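Putative DD-carboxypeptidase TP_0574 (Treponema pallidum, PDB 1O75) shows zinc-stimulated carboxypeptidase activity on synthetic depsipeptides, binds penicillin, and may as a D,D-carboxypeptidase lower the cross-linking of peptidoglycan. Local coordinates at residues 45-50 with 300-305; 261-266 with 312-317; 328-333 with 402-407. The protein carries 2 engineered substitutions. One frame throughout, in Å; residues are numbered along the deposited sequence. Where two conformers were deposited one is given.

In the fold
Contact 1 and contact 2 are both partly buried, whereas contact 3 lies at the surface. Contact 1 joins two loops, and an arginine gripping backbone carbonyls does most of the work. Contact 2 pairs the neighbouring strands 255-262 and 311-319 by regular backbone hydrogen bonds, with two tyrosines stacked on one face. Contact 3 starts from strand 325-331, the next strand of that same sheet, but runs out to a hairpin loop and relies on one backbone bond, aliphatic packing and a water. The Arg314-Asp328 salt bridge ties contacts 2 and 3, and Tyr300 of contact 1 packs on Tyr313 and Phe331 of the other two.

Contact 1: residues 45-50 with 300-305; sequences LDAGMF and YGFDRF
Arg304 reaches out from a short 3-10 turn across the loop 45-50 and has the largest share of this loop-to-loop contact. Its CG stands in the crowded position between backbone N and carbonyl carbon (chi1 62°), and from there the chain runs extended to NE. Arg304 CB lies 3.7 Å from Phe50 CE1, CG lies beside Gly48 O, and CD, also near Met49 O, continues over one face of the Phe50 ring, so the aliphatic part of the side chain is matched to an aromatic. At the tip, Arg304 NH1 and NH2 grip a single acceptor end-on: each is 3.0 Å from Asp46 O, which lies near the guanidinium plane. NH2 comes nearly along the C=O axis, while NH1 stands above the carbonyl plane. NH1 also makes a weak bond to Gly48 O, and Asp46 OD1 adds a long salt bridge to Arg304 NH1 at 3.5 Å. Arginine suits the place because its several N-H groups can serve carbonyls and carboxylates together; NH2 also meets Asp283, while Asp46 OD2 pairs with Lys279.

The backbones are joined as well. Asp303 N donates to Ala47 O at 2.8 Å in a nearly straight bond (169°), and Arg304 N donates to Gly48 O. Phe302 lays one ring face beneath Asp46 O and Ala47 CA, the latter in a CH-pi contact 3.8 Å from the centroid. The small Ala47 CB comes within 3.4 Å of Phe302 CD1, and Leu45 CB rests near Phe302 CZ.

The contact thus joins two regions assigned to different sequence families: the loop between helix 17-25 and strand 53-56, where Phe50 also meets Trp21 of that helix, and the loop linking strands 293-298 and 311-319.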
loop_
_atom_site.group_PDB
_atom_site.type_symbol
_atom_site.label_atom_id
_atom_site.label_comp_id
_atom_site.label_asym_id
_atom_site.label_seq_id
_atom_site.Cartn_x
_atom_site.Cartn_y
_atom_site.Cartn_z
ATOM N N LEU B 45 -4.680 -18.735 -15.876
ATOM C CA LEU B 45 -3.391 -18.668 -15.217
ATOM C C LEU B 45 -2.409 -19.172 -16.263
ATOM O O LEU B 45 -2.806 -19.885 -17.183
ATOM C CB LEU B 45 -3.372 -19.571 -13.986
ATOM C CG LEU B 45 -4.355 -19.160 -12.894
ATOM C CD1 LEU B 45 -4.285 -20.132 -11.729
ATOM C CD2 LEU B 45 -4.043 -17.726 -12.445
ATOM N N ASP B 46 -1.144 -18.774 -16.156
ATOM C CA ASP B 46 -0.108 -19.248 -17.082
ATOM C C ASP B 46 0.381 -20.514 -16.375
ATOM O O ASP B 46 1.342 -20.476 -15.617
ATOM C CB ASP B 46 1.041 -18.238 -17.186
ATOM C CG ASP B 46 2.203 -18.757 -18.026
ATOM O OD1 ASP B 46 2.209 -19.959 -18.391
ATOM O OD2 ASP B 46 3.119 -17.959 -18.324
ATOM N N ALA B 47 -0.285 -21.630 -16.636
ATOM C CA ALA B 47 0.034 -22.882 -15.967
ATOM C C ALA B 47 0.952 -23.842 -16.707
ATOM O O ALA B 47 1.095 -24.990 -16.300
ATOM C CB ALA B 47 -1.275 -23.592 -15.605
ATOM N N GLY B 48 1.587 -23.385 -17.775
ATOM C CA GLY B 48 2.456 -24.266 -18.532
ATOM C C GLY B 48 3.916 -24.242 -18.142
ATOM O O GLY B 48 4.274 -24.099 -16.967
ATOM N N MET B 49 4.756 -24.410 -19.151
ATOM C CA MET B 49 6.192 -24.408 -18.978
ATOM C C MET B 49 6.768 -23.006 -19.182
ATOM O O MET B 49 6.296 -22.066 -18.544
ATOM C CB MET B 49 6.819 -25.435 -19.929
ATOM C CG MET B 49 6.476 -26.905 -19.534
ATOM S SD MET B 49 7.145 -27.366 -17.870
ATOM C CE MET B 49 8.899 -27.454 -18.250
ATOM N N PHE B 50 7.766 -22.846 -20.049
ATOM C CA PHE B 50 8.383 -21.535 -20.219
ATOM C C PHE B 50 8.126 -20.744 -21.502
ATOM O O PHE B 50 8.856 -19.791 -21.800
ATOM C CB PHE B 50 9.893 -21.642 -19.965
ATOM C CG PHE B 50 10.220 -22.001 -18.532
ATOM C CD1 PHE B 50 10.280 -23.336 -18.128
ATOM C CD2 PHE B 50 10.372 -20.992 -17.572
ATOM C CE1 PHE B 50 10.487 -23.662 -16.772
ATOM C CE2 PHE B 50 10.577 -21.300 -16.218
ATOM C CZ PHE B 50 10.635 -22.632 -15.819
ATOM N N TYR B 300 1.259 -25.005 -7.228
ATOM C CA TYR B 300 1.766 -26.374 -7.338
ATOM C C TYR B 300 1.306 -27.112 -8.582
ATOM O O TYR B 300 1.920 -28.091 -8.992
ATOM C CB TYR B 300 1.383 -27.162 -6.082
ATOM C CG TYR B 300 1.812 -26.465 -4.804
ATOM C CD1 TYR B 300 0.927 -26.333 -3.728
ATOM C CD2 TYR B 300 3.110 -25.935 -4.671
ATOM C CE1 TYR B 300 1.315 -25.693 -2.549
ATOM C CE2 TYR B 300 3.512 -25.299 -3.495
ATOM C CZ TYR B 300 2.608 -25.183 -2.438
ATOM O OH TYR B 300 2.998 -24.569 -1.271
ATOM N N GLY B 301 0.229 -26.629 -9.199
ATOM C CA GLY B 301 -0.287 -27.300 -10.382
ATOM C C GLY B 301 0.270 -26.859 -11.719
ATOM O O GLY B 301 -0.096 -27.428 -12.741
ATOM N N PHE B 302 1.148 -25.850 -11.745
ATOM C CA PHE B 302 1.711 -25.400 -13.016
ATOM C C PHE B 302 2.725 -26.418 -13.497
ATOM O O PHE B 302 3.435 -27.015 -12.694
ATOM C CB PHE B 302 2.419 -24.048 -12.868
ATOM C CG PHE B 302 1.490 -22.874 -12.587
ATOM C CD1 PHE B 302 0.098 -23.023 -12.579
ATOM C CD2 PHE B 302 2.027 -21.607 -12.353
ATOM C CE1 PHE B 302 -0.745 -21.916 -12.340
ATOM C CE2 PHE B 302 1.215 -20.507 -12.119
ATOM C CZ PHE B 302 -0.184 -20.656 -12.110
ATOM N N ASP B 303 2.824 -26.613 -14.803
ATOM C CA ASP B 303 3.787 -27.588 -15.306
ATOM C C ASP B 303 5.226 -27.275 -14.917
ATOM O O ASP B 303 6.009 -28.197 -14.648
ATOM C CB ASP B 303 3.706 -27.712 -16.824
ATOM C CG ASP B 303 2.366 -28.254 -17.302
ATOM O OD1 ASP B 303 1.655 -28.924 -16.518
ATOM O OD2 ASP B 303 2.036 -28.005 -18.474
ATOM N N ARG B 304 5.593 -25.986 -14.881
ATOM C CA ARG B 304 6.966 -25.649 -14.528
ATOM C C ARG B 304 7.290 -25.888 -13.059
ATOM O O ARG B 304 8.445 -25.755 -12.654
ATOM C CB ARG B 304 7.298 -24.196 -14.911
ATOM C CG ARG B 304 6.469 -23.092 -14.220
ATOM C CD ARG B 304 6.812 -21.691 -14.850
ATOM N NE ARG B 304 5.887 -20.658 -14.372
ATOM C CZ ARG B 304 4.644 -20.493 -14.827
ATOM N NH1 ARG B 304 4.185 -21.271 -15.794
ATOM N NH2 ARG B 304 3.820 -19.612 -14.255
ATOM N N PHE B 305 6.276 -26.217 -12.266
ATOM C CA PHE B 305 6.453 -26.505 -10.836
ATOM C C PHE B 305 6.021 -27.947 -10.504
ATOM O O PHE B 305 5.751 -28.286 -9.354
ATOM C CB PHE B 305 5.649 -25.509 -9.974
ATOM C CG PHE B 305 6.056 -24.068 -10.187
ATOM C CD1 PHE B 305 7.395 -23.717 -10.174
ATOM C CD2 PHE B 305 5.099 -23.072 -10.417
ATOM C CE1 PHE B 305 7.797 -22.383 -10.395
ATOM C CE2 PHE B 305 5.478 -21.729 -10.636
ATOM C CZ PHE B 305 6.828 -21.381 -10.629
#

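Contact 2: residues 261-266 with 312-317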
loop_
_atom_site.group_PDB
_atom_site.type_symbol
_atom_site.label_atom_id
_atom_site.label_comp_id
_atom_site.label_asym_id
_atom_site.label_seq_id
_atom_site.Cartn_x
_atom_site.Cartn_y
_atom_site.Cartn_z
ATOM N N ASP B 261 14.250 -23.205 -4.960
ATOM C CA ASP B 261 14.844 -24.505 -4.606
ATOM C C ASP B 261 13.891 -25.047 -3.524
ATOM O O ASP B 261 13.586 -24.353 -2.548
ATOM C CB ASP B 261 16.259 -24.381 -4.035
ATOM C CG ASP B 261 17.285 -24.051 -5.087
ATOM O OD1 ASP B 261 17.185 -24.564 -6.219
ATOM O OD2 ASP B 261 18.205 -23.293 -4.780
ATOM N N TYR B 262 13.440 -26.284 -3.712
ATOM C CA TYR B 262 12.467 -26.928 -2.823
ATOM C C TYR B 262 13.095 -28.043 -1.982
ATOM O O TYR B 262 13.691 -28.979 -2.527
ATOM C CB TYR B 262 11.346 -27.503 -3.692
ATOM C CG TYR B 262 10.225 -28.200 -2.957
ATOM C CD1 TYR B 262 9.680 -27.655 -1.803
ATOM C CD2 TYR B 262 9.654 -29.379 -3.470
ATOM C CE1 TYR B 262 8.582 -28.253 -1.170
ATOM C CE2 TYR B 262 8.558 -29.987 -2.848
ATOM C CZ TYR B 262 8.033 -29.418 -1.701
ATOM O OH TYR B 262 6.957 -30.001 -1.062
ATOM N N TYR B 263 12.927 -27.933 -0.668
ATOM C CA TYR B 263 13.484 -28.899 0.270
ATOM C C TYR B 263 12.438 -29.813 0.898
ATOM O O TYR B 263 12.703 -30.484 1.912
ATOM C CB TYR B 263 14.278 -28.150 1.346
ATOM C CG TYR B 263 15.622 -27.647 0.830
ATOM C CD1 TYR B 263 15.719 -26.494 0.040
ATOM C CD2 TYR B 263 16.793 -28.370 1.074
ATOM C CE1 TYR B 263 16.969 -26.077 -0.503
ATOM C CE2 TYR B 263 18.036 -27.970 0.541
ATOM C CZ TYR B 263 18.119 -26.834 -0.249
ATOM O OH TYR B 263 19.342 -26.510 -0.842
ATOM N N GLY B 264 11.258 -29.870 0.282
ATOM C CA GLY B 264 10.203 -30.718 0.814
ATOM C C GLY B 264 9.905 -30.399 2.265
ATOM O O GLY B 264 9.764 -29.227 2.638
ATOM N N ASP B 265 9.806 -31.419 3.110
ATOM C CA ASP B 265 9.515 -31.150 4.515
ATOM C C ASP B 265 10.779 -30.993 5.362
ATOM O O ASP B 265 10.694 -30.896 6.586
ATOM C CB ASP B 265 8.637 -32.255 5.116
ATOM C CG ASP B 265 7.314 -32.431 4.379
ATOM O OD1 ASP B 265 6.660 -31.419 4.035
ATOM O OD2 ASP B 265 6.922 -33.593 4.151
ATOM N N ASP B 266 11.945 -30.954 4.719
ATOM C CA ASP B 266 13.202 -30.810 5.459
ATOM C C ASP B 266 13.507 -29.390 5.958
ATOM O O ASP B 266 14.119 -28.576 5.256
ATOM C CB ASP B 266 14.388 -31.335 4.629
ATOM C CG ASP B 266 15.732 -31.166 5.346
ATOM O OD1 ASP B 266 15.739 -31.001 6.581
ATOM O OD2 ASP B 266 16.783 -31.194 4.674
ATOM N N TYR B 312 9.440 -26.363 2.600
ATOM C CA TYR B 312 10.494 -25.371 2.705
ATOM C C TYR B 312 11.113 -25.040 1.376
ATOM O O TYR B 312 11.555 -25.937 0.622
ATOM C CB TYR B 312 11.585 -25.876 3.648
ATOM C CG TYR B 312 11.083 -26.050 5.045
ATOM C CD1 TYR B 312 11.146 -25.006 5.966
ATOM C CD2 TYR B 312 10.467 -27.244 5.430
ATOM C CE1 TYR B 312 10.608 -25.148 7.240
ATOM C CE2 TYR B 312 9.914 -27.390 6.703
ATOM C CZ TYR B 312 9.988 -26.345 7.593
ATOM O OH TYR B 312 9.400 -26.481 8.825
ATOM N N TYR B 313 11.163 -23.739 1.109
ATOM C CA TYR B 313 11.723 -23.246 -0.122
ATOM C C TYR B 313 12.847 -22.262 0.146
ATOM O O TYR B 313 12.900 -21.610 1.187
ATOM C CB TYR B 313 10.658 -22.532 -0.976
ATOM C CG TYR B 313 9.614 -23.442 -1.575
ATOM C CD1 TYR B 313 8.546 -23.919 -0.810
ATOM C CD2 TYR B 313 9.699 -23.831 -2.909
ATOM C CE1 TYR B 313 7.584 -24.770 -1.381
ATOM C CE2 TYR B 313 8.760 -24.667 -3.473
ATOM C CZ TYR B 313 7.703 -25.133 -2.708
ATOM O OH TYR B 313 6.776 -25.953 -3.315
ATOM N N ARG B 314 13.739 -22.168 -0.821
ATOM C CA ARG B 314 14.839 -21.224 -0.765
ATOM C C ARG B 314 14.679 -20.453 -2.067
ATOM O O ARG B 314 14.719 -21.056 -3.145
ATOM C CB ARG B 314 16.193 -21.948 -0.743
ATOM C CG ARG B 314 17.379 -21.010 -0.944
ATOM C CD ARG B 314 18.672 -21.599 -0.347
ATOM N NE ARG B 314 18.604 -21.637 1.118
ATOM C CZ ARG B 314 19.385 -22.384 1.888
ATOM N NH1 ARG B 314 20.313 -23.177 1.342
ATOM N NH2 ARG B 314 19.237 -22.344 3.204
ATOM N N LEU B 315 14.485 -19.139 -1.961
ATOM C CA LEU B 315 14.297 -18.272 -3.130
ATOM C C LEU B 315 15.582 -17.497 -3.400
ATOM O O LEU B 315 16.165 -16.933 -2.483
ATOM C CB LEU B 315 13.169 -17.242 -2.858
ATOM C CG LEU B 315 11.925 -17.764 -2.155
ATOM C CD1 LEU B 315 10.882 -16.655 -2.022
ATOM C CD2 LEU B 315 11.366 -18.936 -2.937
ATOM N N THR B 316 16.011 -17.456 -4.651
ATOM C CA THR B 316 17.204 -16.697 -4.975
ATOM C C THR B 316 16.841 -15.621 -6.008
ATOM O O THR B 316 16.514 -15.949 -7.135
ATOM C CB THR B 316 18.311 -17.617 -5.554
ATOM O OG1 THR B 316 18.637 -18.620 -4.579
ATOM C CG2 THR B 316 19.596 -16.804 -5.870
ATOM N N LEU B 317 16.913 -14.350 -5.607
ATOM C CA LEU B 317 16.614 -13.214 -6.499
ATOM C C LEU B 317 17.861 -12.911 -7.334
ATOM O O LEU B 317 18.933 -12.702 -6.786
ATOM C CB LEU B 317 16.268 -11.969 -5.665
ATOM C CG LEU B 317 14.840 -11.772 -5.144
ATOM C CD1 LEU B 317 14.211 -13.053 -4.761
ATOM C CD2 LEU B 317 14.882 -10.797 -3.982
HETATM O O HOH W 1 17.036 -20.577 -4.854
#
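Two neighbouring strands of a four-stranded antiparallel sheet, 255-262 and 311-319, pair here just where the first runs into a type II' turn from Tyr263 to Asp266. Tyr262 and Tyr313 are directly opposite each other as a non-hydrogen-bonded pair; both side chains leave the sheet on the same face, and their rings meet in an offset stack. The centroids are 4.5 Å apart and the planes 22° from parallel; Tyr262 CD1 sits over the Tyr313 ring, 3.3 Å from Tyr313 CZ. Different first torsions bring them together: Tyr262 has CG anti to its backbone N (chi1 -179°), whereas Tyr313 has CG anti to its carbonyl carbon. Tyrosine fits because the flat rings can cover each other while the hydroxyls find backbone acceptors at Pro310 for Tyr262 and Gly309 for Tyr313. Tyr313 also meets Phe331, a residue of a xenon pocket.

The other face carries Asp261 and Arg314, a hydrogen-bonded pair whose CB atoms lie side by side. Their charged ends diverge: Arg314 turns to Asp328, and Asp261 OD1 to Arg259 and Ser275. Both mutual backbone bonds, Asp261 N to Arg314 O and Arg314 N to Asp261 O, lie in the carbonyl planes.

Farther along, Tyr263 N donates to Tyr312 O at 2.7 Å, nearly along the C=O axis. Tyr312 N returns a bond to Gly264 O, which also lies at the edge of the Tyr312 ring. Gly264 occupies the turn position with positive phi (55°), a conformation that favours glycine, and the Asp266 N to Tyr263 O bond closes the turn.

A water completes the seam, within hydrogen-bonding distance of Asp261 OD2 (3.0 Å), Arg314 O (2.9 Å) and Thr316 OG1 (2.5 Å).

Contact 3: residues 328-333 with 402-407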
loop_
_atom_site.group_PDB
_atom_site.type_symbol
_atom_site.label_atom_id
_atom_site.label_comp_id
_atom_site.label_asym_id
_atom_site.label_seq_id
_atom_site.Cartn_x
_atom_site.Cartn_y
_atom_site.Cartn_z
ATOM N N ASP B 328 14.773 -17.757 2.694
ATOM C CA ASP B 328 14.163 -19.035 3.022
ATOM C C ASP B 328 12.747 -18.793 3.566
ATOM O O ASP B 328 12.535 -17.917 4.416
ATOM C CB ASP B 328 14.998 -19.779 4.067
ATOM C CG ASP B 328 16.336 -20.293 3.501
ATOM O OD1 ASP B 328 16.507 -20.269 2.267
ATOM O OD2 ASP B 328 17.202 -20.734 4.289
ATOM N N VAL B 329 11.786 -19.568 3.081
ATOM C CA VAL B 329 10.410 -19.412 3.526
ATOM C C VAL B 329 9.729 -20.766 3.584
ATOM O O VAL B 329 10.122 -21.700 2.893
ATOM C CB VAL B 329 9.620 -18.477 2.554
ATOM C CG1 VAL B 329 9.508 -19.114 1.159
ATOM C CG2 VAL B 329 8.238 -18.251 3.097
ATOM N N ARG B 330 8.702 -20.880 4.408
ATOM C CA ARG B 330 7.977 -22.142 4.508
ATOM C C ARG B 330 6.509 -21.938 4.136
ATOM O O ARG B 330 5.878 -20.994 4.608
ATOM C CB ARG B 330 8.059 -22.704 5.935
ATOM C CG ARG B 330 7.350 -24.071 6.073
ATOM C CD ARG B 330 7.142 -24.460 7.534
ATOM N NE ARG B 330 6.269 -25.628 7.629
ATOM C CZ ARG B 330 5.779 -26.090 8.775
ATOM N NH1 ARG B 330 6.074 -25.476 9.913
ATOM N NH2 ARG B 330 5.015 -27.169 8.783
ATOM N N PHE B 331 5.981 -22.796 3.271
ATOM C CA PHE B 331 4.571 -22.702 2.906
ATOM C C PHE B 331 3.866 -23.886 3.592
ATOM O O PHE B 331 4.219 -25.037 3.387
ATOM C CB PHE B 331 4.383 -22.756 1.389
ATOM C CG PHE B 331 5.041 -21.612 0.645
ATOM C CD1 PHE B 331 5.005 -20.317 1.161
ATOM C CD2 PHE B 331 5.642 -21.828 -0.606
ATOM C CE1 PHE B 331 5.557 -19.237 0.444
ATOM C CE2 PHE B 331 6.196 -20.765 -1.340
ATOM C CZ PHE B 331 6.152 -19.462 -0.809
ATOM N N LEU B 332 2.875 -23.568 4.417
ATOM C CA LEU B 332 2.127 -24.558 5.179
ATOM C C LEU B 332 1.204 -25.440 4.361
ATOM O O LEU B 332 0.784 -25.070 3.265
ATOM C CB LEU B 332 1.313 -23.849 6.270
ATOM C CG LEU B 332 2.203 -23.169 7.313
ATOM C CD1 LEU B 332 1.387 -22.202 8.144
ATOM C CD2 LEU B 332 2.869 -24.246 8.198
ATOM N N PRO B 333 0.882 -26.632 4.895
ATOM C CA PRO B 333 -0.001 -27.604 4.249
ATOM C C PRO B 333 -1.400 -27.021 4.182
ATOM O O PRO B 333 -1.753 -26.129 4.958
ATOM C CB PRO B 333 0.034 -28.806 5.193
ATOM C CG PRO B 333 1.328 -28.659 5.909
ATOM C CD PRO B 333 1.433 -27.181 6.143
ATOM N N PHE B 402 -4.536 -20.329 10.312
ATOM C CA PHE B 402 -4.246 -21.415 11.241
ATOM C C PHE B 402 -2.760 -21.398 11.571
ATOM O O PHE B 402 -1.961 -20.734 10.907
ATOM C CB PHE B 402 -4.601 -22.772 10.637
ATOM C CG PHE B 402 -5.987 -22.845 10.075
ATOM C CD1 PHE B 402 -6.212 -22.639 8.718
ATOM C CD2 PHE B 402 -7.070 -23.144 10.899
ATOM C CE1 PHE B 402 -7.494 -22.735 8.183
ATOM C CE2 PHE B 402 -8.359 -23.242 10.377
ATOM C CZ PHE B 402 -8.573 -23.039 9.016
ATOM N N LYS B 403 -2.394 -22.144 12.600
ATOM C CA LYS B 403 -1.013 -22.221 13.025
ATOM C C LYS B 403 -0.206 -23.190 12.160
ATOM O O LYS B 403 0.945 -22.919 11.823
ATOM C CB LYS B 403 -0.961 -22.682 14.480
ATOM C CG LYS B 403 0.377 -22.482 15.163
ATOM C CD LYS B 403 0.336 -23.123 16.544
ATOM C CE LYS B 403 1.504 -22.696 17.408
ATOM N NZ LYS B 403 1.386 -23.308 18.760
ATOM N N GLU B 404 -0.814 -24.317 11.804
ATOM C CA GLU B 404 -0.136 -25.339 11.013
ATOM C C GLU B 404 -0.640 -25.510 9.589
ATOM O O GLU B 404 -0.224 -26.438 8.908
ATOM C CB GLU B 404 -0.228 -26.700 11.720
ATOM C CG GLU B 404 0.505 -26.787 13.052
ATOM C CD GLU B 404 1.986 -26.453 12.928
ATOM O OE1 GLU B 404 2.668 -27.023 12.036
ATOM O OE2 GLU B 404 2.469 -25.617 13.730
ATOM N N PHE B 405 -1.532 -24.637 9.138
ATOM C CA PHE B 405 -2.071 -24.748 7.786
ATOM C C PHE B 405 -2.177 -23.406 7.080
ATOM O O PHE B 405 -2.213 -22.361 7.727
ATOM C CB PHE B 405 -3.471 -25.373 7.806
ATOM C CG PHE B 405 -3.528 -26.729 8.445
ATOM C CD1 PHE B 405 -3.692 -26.855 9.820
ATOM C CD2 PHE B 405 -3.423 -27.873 7.672
ATOM C CE1 PHE B 405 -3.757 -28.115 10.419
ATOM C CE2 PHE B 405 -3.484 -29.136 8.251
ATOM C CZ PHE B 405 -3.653 -29.257 9.635
ATOM N N GLY B 406 -2.235 -23.448 5.752
ATOM C CA GLY B 406 -2.384 -22.230 4.979
ATOM C C GLY B 406 -3.705 -21.596 5.373
ATOM O O GLY B 406 -4.631 -22.291 5.780
ATOM N N SER B 407 -3.801 -20.278 5.270
ATOM C CA SER B 407 -5.022 -19.588 5.646
ATOM C C SER B 407 -6.191 -19.978 4.743
ATOM O O SER B 407 -6.006 -20.502 3.644
ATOM C CB SER B 407 -4.798 -18.080 5.593
ATOM O OG SER B 407 -4.316 -17.708 4.320
HETATM O O HOH W 2 5.539 -26.826 12.723
#
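One direct hydrogen bond crosses between residues 328-333 and the loop 402-407: Gly406 N donates to Pro333 O at 2.8 Å, with an N-H...O angle of 160°. The donor lies in the carbonyl plane, a favourable approach. The same oxygen takes a CA-H...O contact from Phe405 CA at 3.2 Å and lies at the edge of the Phe405 ring, near its plane. A proline suits this position: it has no backbone N-H to satisfy, yet its carbonyl remains a good acceptor, and Pro333 CD packs 3.3 Å from Glu404 O. Gly406, without a side chain, offers its N-H beside Leu332 CB.

The charged pair is linked less directly. Arg330 NH2 and Glu404 OE1 are 4.0 Å apart, beyond a salt bridge, with the guanidinium and carboxylate planes 48° apart. A water joins them: it accepts from Arg330 NH1 at 3.2 Å, in the guanidinium plane, and donates to Glu404 OE1 at 3.0 Å. Arg330 is extended from CG to NE, while Glu404 bends at chi2 (-57°) to bring its carboxylate back toward the arginine. Leu332 CD2 lies over the centre of one guanidinium face, leaving the N-H groups to bond around the edge.

Leu332 supplies most of the aliphatic packing. Leu332 CB lies 3.6 Å from Gly406 N, and its two methyls reach the backbone of 403-405. Its own backbone N donates to Tyr221 OH, and its side chain packs against Ser87 of the second subunit.

Strand 325-331, an outer strand of its four-stranded sheet, is thus connected just past its end to the turn between antiparallel strands 396-401 and 408-412 of the C-terminal sheet, where Phe402 and Phe405 both meet Tyr335.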